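Local coordinates for protein STU0660 (Streptococcus thermophilus, PDB 3ZTH) that probably binds DNA as a large Csn2-type Cas protein of CRISPR-mediated bacterial immunity, and carries bound magnesium, at residues I217-R220 and Q221-H224; V316-N319 and I320-L324. All coordinates share one frame; numbering follows the deposited sequence.

Interaction 1: residues I217-R220 and Q221-H224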
loop_
_atom_site.group_PDB
_atom_site.type_symbol
_atom_site.label_atom_id
_atom_site.label_comp_id
_atom_site.label_asym_id
_atom_site.label_seq_id
_atom_site.Cartn_x
_atom_site.Cartn_y
_atom_site.Cartn_z
ATOM N N ILE A 217 36.886 13.888 25.274
ATOM C CA ILE A 217 37.454 13.658 23.954
ATOM C C ILE A 217 36.451 14.118 22.885
ATOM O O ILE A 217 36.808 14.810 21.920
ATOM C CB ILE A 217 37.783 12.154 23.752
ATOM C CG1 ILE A 217 38.959 11.766 24.650
ATOM C CG2 ILE A 217 38.087 11.866 22.283
ATOM C CD1 ILE A 217 39.320 10.284 24.596
ATOM N N PHE A 218 35.194 13.727 23.071
ATOM C CA PHE A 218 34.111 14.095 22.163
ATOM C C PHE A 218 33.919 15.611 22.109
ATOM O O PHE A 218 33.720 16.188 21.037
ATOM C CB PHE A 218 32.814 13.428 22.628
ATOM C CG PHE A 218 31.567 14.109 22.144
ATOM C CD1 PHE A 218 31.101 13.906 20.852
ATOM C CD2 PHE A 218 30.870 14.981 22.983
ATOM C CE1 PHE A 218 29.958 14.560 20.395
ATOM C CE2 PHE A 218 29.730 15.640 22.540
ATOM C CZ PHE A 218 29.270 15.431 21.241
ATOM N N TYR A 219 33.981 16.251 23.273
ATOM C CA TYR A 219 33.797 17.699 23.364
ATOM C C TYR A 219 34.906 18.489 22.674
ATOM O O TYR A 219 34.643 19.538 22.082
ATOM C CB TYR A 219 33.671 18.122 24.836
ATOM C CG TYR A 219 33.555 19.617 25.047
ATOM C CD1 TYR A 219 32.386 20.303 24.710
ATOM C CD2 TYR A 219 34.615 20.347 25.583
ATOM C CE1 TYR A 219 32.280 21.680 24.902
ATOM C CE2 TYR A 219 34.517 21.713 25.781
ATOM C CZ TYR A 219 33.350 22.376 25.441
ATOM O OH TYR A 219 33.262 23.739 25.647
ATOM N N ARG A 220 36.141 17.998 22.755
ATOM C CA ARG A 220 37.247 18.678 22.079
ATOM C C ARG A 220 36.994 18.613 20.576
ATOM O O ARG A 220 37.221 19.579 19.851
ATOM C CB ARG A 220 38.582 18.018 22.401
ATOM C CG ARG A 220 39.052 18.242 23.816
ATOM C CD ARG A 220 40.355 17.502 24.084
ATOM N NE ARG A 220 40.709 17.540 25.502
ATOM C CZ ARG A 220 40.964 18.654 26.182
ATOM N NH1 ARG A 220 40.913 19.837 25.574
ATOM N NH2 ARG A 220 41.249 18.585 27.480
ATOM N N GLN A 221 36.510 17.467 20.113
ATOM C CA GLN A 221 36.207 17.293 18.702
ATOM C C GLN A 221 35.165 18.295 18.232
ATOM O O GLN A 221 35.367 18.951 17.212
ATOM C CB GLN A 221 35.733 15.867 18.429
ATOM C CG GLN A 221 36.875 14.866 18.371
ATOM C CD GLN A 221 36.412 13.421 18.345
ATOM O OE1 GLN A 221 35.427 13.077 17.692
ATOM N NE2 GLN A 221 37.136 12.560 19.050
ATOM N N ILE A 222 34.061 18.449 18.963
ATOM C CA ILE A 222 33.064 19.411 18.510
ATOM C C ILE A 222 33.583 20.848 18.577
ATOM O O ILE A 222 33.191 21.679 17.761
ATOM C CB ILE A 222 31.712 19.292 19.278
ATOM C CG1 ILE A 222 31.878 19.628 20.751
ATOM C CG2 ILE A 222 31.151 17.888 19.123
ATOM C CD1 ILE A 222 30.562 19.525 21.496
ATOM N N CYS A 223 34.465 21.137 19.533
ATOM C CA CYS A 223 35.041 22.472 19.642
ATOM C C CYS A 223 35.889 22.727 18.400
ATOM O O CYS A 223 35.901 23.831 17.846
ATOM C CB CYS A 223 35.929 22.595 20.884
ATOM S SG CYS A 223 35.038 22.856 22.436
ATOM N N HIS A 224 36.609 21.698 17.973
ATOM C CA HIS A 224 37.446 21.801 16.790
ATOM C C HIS A 224 36.576 22.124 15.581
ATOM O O HIS A 224 36.870 23.039 14.811
ATOM C CB HIS A 224 38.174 20.477 16.549
ATOM C CG HIS A 224 38.926 20.429 15.257
ATOM N ND1 HIS A 224 40.041 21.202 15.014
ATOM C CD2 HIS A 224 38.721 19.701 14.133
ATOM C CE1 HIS A 224 40.491 20.952 13.798
ATOM N NE2 HIS A 224 39.709 20.045 13.243
#
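With CG anti to the backbone N (chi1 177°), Tyr219 lays its ring along the helix toward the next turn, where Cys223, its SG set beside its own backbone N, delivers the sulfur onto one ring face. The sulfur stands 3.7 Å from the ring centroid, displaced toward the hydroxyl-bearing rim, and SG comes within 3.5 Å of Tyr219 CZ. A small, polarisable sulfur suits this place, since it can lie on the pi cloud while Cys223 N donates to Tyr219 O in the i to i+4 helical pattern. Ile222 serves two rings. Its CG1 sits between its backbone N and carbonyl carbon (chi1 64°), an uncommon choice for a branched residue in a helix, and this, with CD1 extended beyond it, puts Ile222 CD1 3.8 Å from Tyr219 CD1, the two side chains crossing at about a right angle. The CG2 branch meets Phe218 over the face, 4.1 Å from the ring centroid, in a CH-pi contact. Phe218 and Ile222 also pack on Leu185 of helix 177-192, and Tyr219, Ile222 and Cys223 reach Ile20 of strand 20-24, so the apolar groups line the inner face of the helix. On the outer side the long, charged chain of Arg220 and the polar imidazole of His224 suit an exposed surface. Such an amphipathic helix, linking strands 199-204 and 232-237, is characteristic of the beta-alpha-beta crossover, consistent with the family's P-loop NTPase clan.

Interaction 2: residues V316-N319 and I320-L324; sequences VILN and ILNQL
Leu321 N donates to Ile317 O over 2.8 Å, with an N-H...O angle of 169°, the shortest of four successive i to i+4 bonds that tie residues 316-319 to 320-323. One turn of the helix thereby brings Ile317 and Leu321 out on the same flank, running alongside each other, and Ile317 CG2 meets Leu321 CD1 at 3.8 Å. The CG2 branch of Ile317 is anti to the backbone N, which directs it along the helix to the leucine, whose own CG lies beside its backbone N (chi1 -77°). Val316 and Ile320 form a second aliphatic pair, CG1 of the valine touching CD1 of the isoleucine at 3.8 Å. Beta-branched valine and isoleucine, and leucine branched one carbon further out, suit these places because they fill buried space without bringing polar groups to satisfy. Helix 312-324 is packed on several sides within a helical region of this Csn2 protein: Ile317 rests on helices 267-277 and 286-296, Leu321 on Leu293, and Val316 and Ile320 meet Phe345 of the second subunit. Asn319 is a buried polar residue with a partner outside the helix. Its OD1 accepts a hydrogen bond from Ile331 N, joining the helix to the following loop, and ND2 is hydrogen-bonded as well, so both ends of the buried amide are satisfied. Gln323, partly exposed, packs against Tyr277 and Arg330.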
loop_
_atom_site.group_PDB
_atom_site.type_symbol
_atom_site.label_atom_id
_atom_site.label_comp_id
_atom_site.label_asym_id
_atom_site.label_seq_id
_atom_site.Cartn_x
_atom_site.Cartn_y
_atom_site.Cartn_z
ATOM N N VAL A 316 29.110 27.841 48.808
ATOM C CA VAL A 316 29.238 29.285 48.909
ATOM C C VAL A 316 29.050 29.926 47.535
ATOM O O VAL A 316 28.230 30.832 47.375
ATOM C CB VAL A 316 30.623 29.670 49.489
ATOM C CG1 VAL A 316 30.835 31.183 49.430
ATOM C CG2 VAL A 316 30.707 29.188 50.923
ATOM N N ILE A 317 29.814 29.451 46.550
ATOM C CA ILE A 317 29.731 29.970 45.189
ATOM C C ILE A 317 28.292 29.863 44.683
ATOM O O ILE A 317 27.766 30.789 44.070
ATOM C CB ILE A 317 30.671 29.178 44.246
ATOM C CG1 ILE A 317 32.119 29.358 44.701
ATOM C CG2 ILE A 317 30.484 29.629 42.800
ATOM C CD1 ILE A 317 32.594 30.782 44.649
ATOM N N LEU A 318 27.659 28.727 44.953
ATOM C CA LEU A 318 26.277 28.508 44.545
ATOM C C LEU A 318 25.375 29.609 45.104
ATOM O O LEU A 318 24.577 30.206 44.373
ATOM C CB LEU A 318 25.806 27.128 45.031
ATOM C CG LEU A 318 24.346 26.640 44.956
ATOM C CD1 LEU A 318 23.505 27.482 44.044
ATOM C CD2 LEU A 318 24.338 25.205 44.489
ATOM N N ASN A 319 25.513 29.878 46.398
ATOM C CA ASN A 319 24.709 30.895 47.061
ATOM C C ASN A 319 24.936 32.264 46.462
ATOM O O ASN A 319 23.984 33.009 46.202
ATOM C CB ASN A 319 25.028 30.933 48.557
ATOM C CG ASN A 319 24.356 29.809 49.322
ATOM O OD1 ASN A 319 23.716 28.937 48.731
ATOM N ND2 ASN A 319 24.494 29.826 50.642
ATOM N N ILE A 320 26.199 32.599 46.242
ATOM C CA ILE A 320 26.539 33.893 45.678
ATOM C C ILE A 320 25.984 34.029 44.266
ATOM O O ILE A 320 25.357 35.044 43.936
ATOM C CB ILE A 320 28.078 34.119 45.691
ATOM C CG1 ILE A 320 28.572 34.176 47.140
ATOM C CG2 ILE A 320 28.425 35.412 44.992
ATOM C CD1 ILE A 320 30.082 34.273 47.296
ATOM N N LEU A 321 26.185 33.003 43.440
ATOM C CA LEU A 321 25.692 33.049 42.069
ATOM C C LEU A 321 24.193 33.252 42.043
ATOM O O LEU A 321 23.689 34.104 41.299
ATOM C CB LEU A 321 26.066 31.778 41.307
ATOM C CG LEU A 321 27.529 31.730 40.856
ATOM C CD1 LEU A 321 27.819 30.390 40.215
ATOM C CD2 LEU A 321 27.816 32.871 39.881
ATOM N N ASN A 322 23.471 32.486 42.851
ATOM C CA ASN A 322 22.024 32.644 42.893
ATOM C C ASN A 322 21.670 34.097 43.174
ATOM O O ASN A 322 20.817 34.677 42.509
ATOM C CB ASN A 322 21.416 31.746 43.961
ATOM C CG ASN A 322 20.790 30.511 43.375
ATOM O OD1 ASN A 322 20.460 29.567 44.095
ATOM N ND2 ASN A 322 20.616 30.507 42.054
ATOM N N GLN A 323 22.343 34.685 44.154
ATOM C CA GLN A 323 22.100 36.073 44.505
ATOM C C GLN A 323 22.289 37.003 43.301
ATOM O O GLN A 323 21.521 37.949 43.124
ATOM C CB GLN A 323 23.025 36.494 45.651
ATOM C CG GLN A 323 22.747 37.892 46.150
ATOM C CD GLN A 323 23.458 38.223 47.446
ATOM O OE1 GLN A 323 23.350 39.346 47.949
ATOM N NE2 GLN A 323 24.184 37.253 48.002
ATOM N N LEU A 324 23.298 36.731 42.472
ATOM C CA LEU A 324 23.563 37.551 41.289
ATOM C C LEU A 324 22.411 37.502 40.301
ATOM O O LEU A 324 22.295 38.357 39.423
ATOM C CB LEU A 324 24.839 37.099 40.579
ATOM C CG LEU A 324 26.151 37.266 41.343
ATOM C CD1 LEU A 324 27.285 37.069 40.364
ATOM C CD2 LEU A 324 26.256 38.653 41.980
#

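Overall arrangement
Both interactions are single-helix contacts between neighbouring turns, yet they occupy different parts of the chain, with centres about 30 Å apart and nearest atoms about 17 Å apart. Interaction 1 lies on a helix flanking the mixed sheet, so one side is buried and the other exposed; it sets two aromatic rings against an isoleucine and a cysteine sulfur. Interaction 2 is almost wholly buried, aliphatic, and enclosed by other helices, loops and a second subunit, with one asparagine bonded to the backbone of a loop. Interaction 1 touches no other protein chain of the assembly. Neither reaches the bound magnesium ions: Phe218 and Leu318 have side chains about 14 and 12 Å from one.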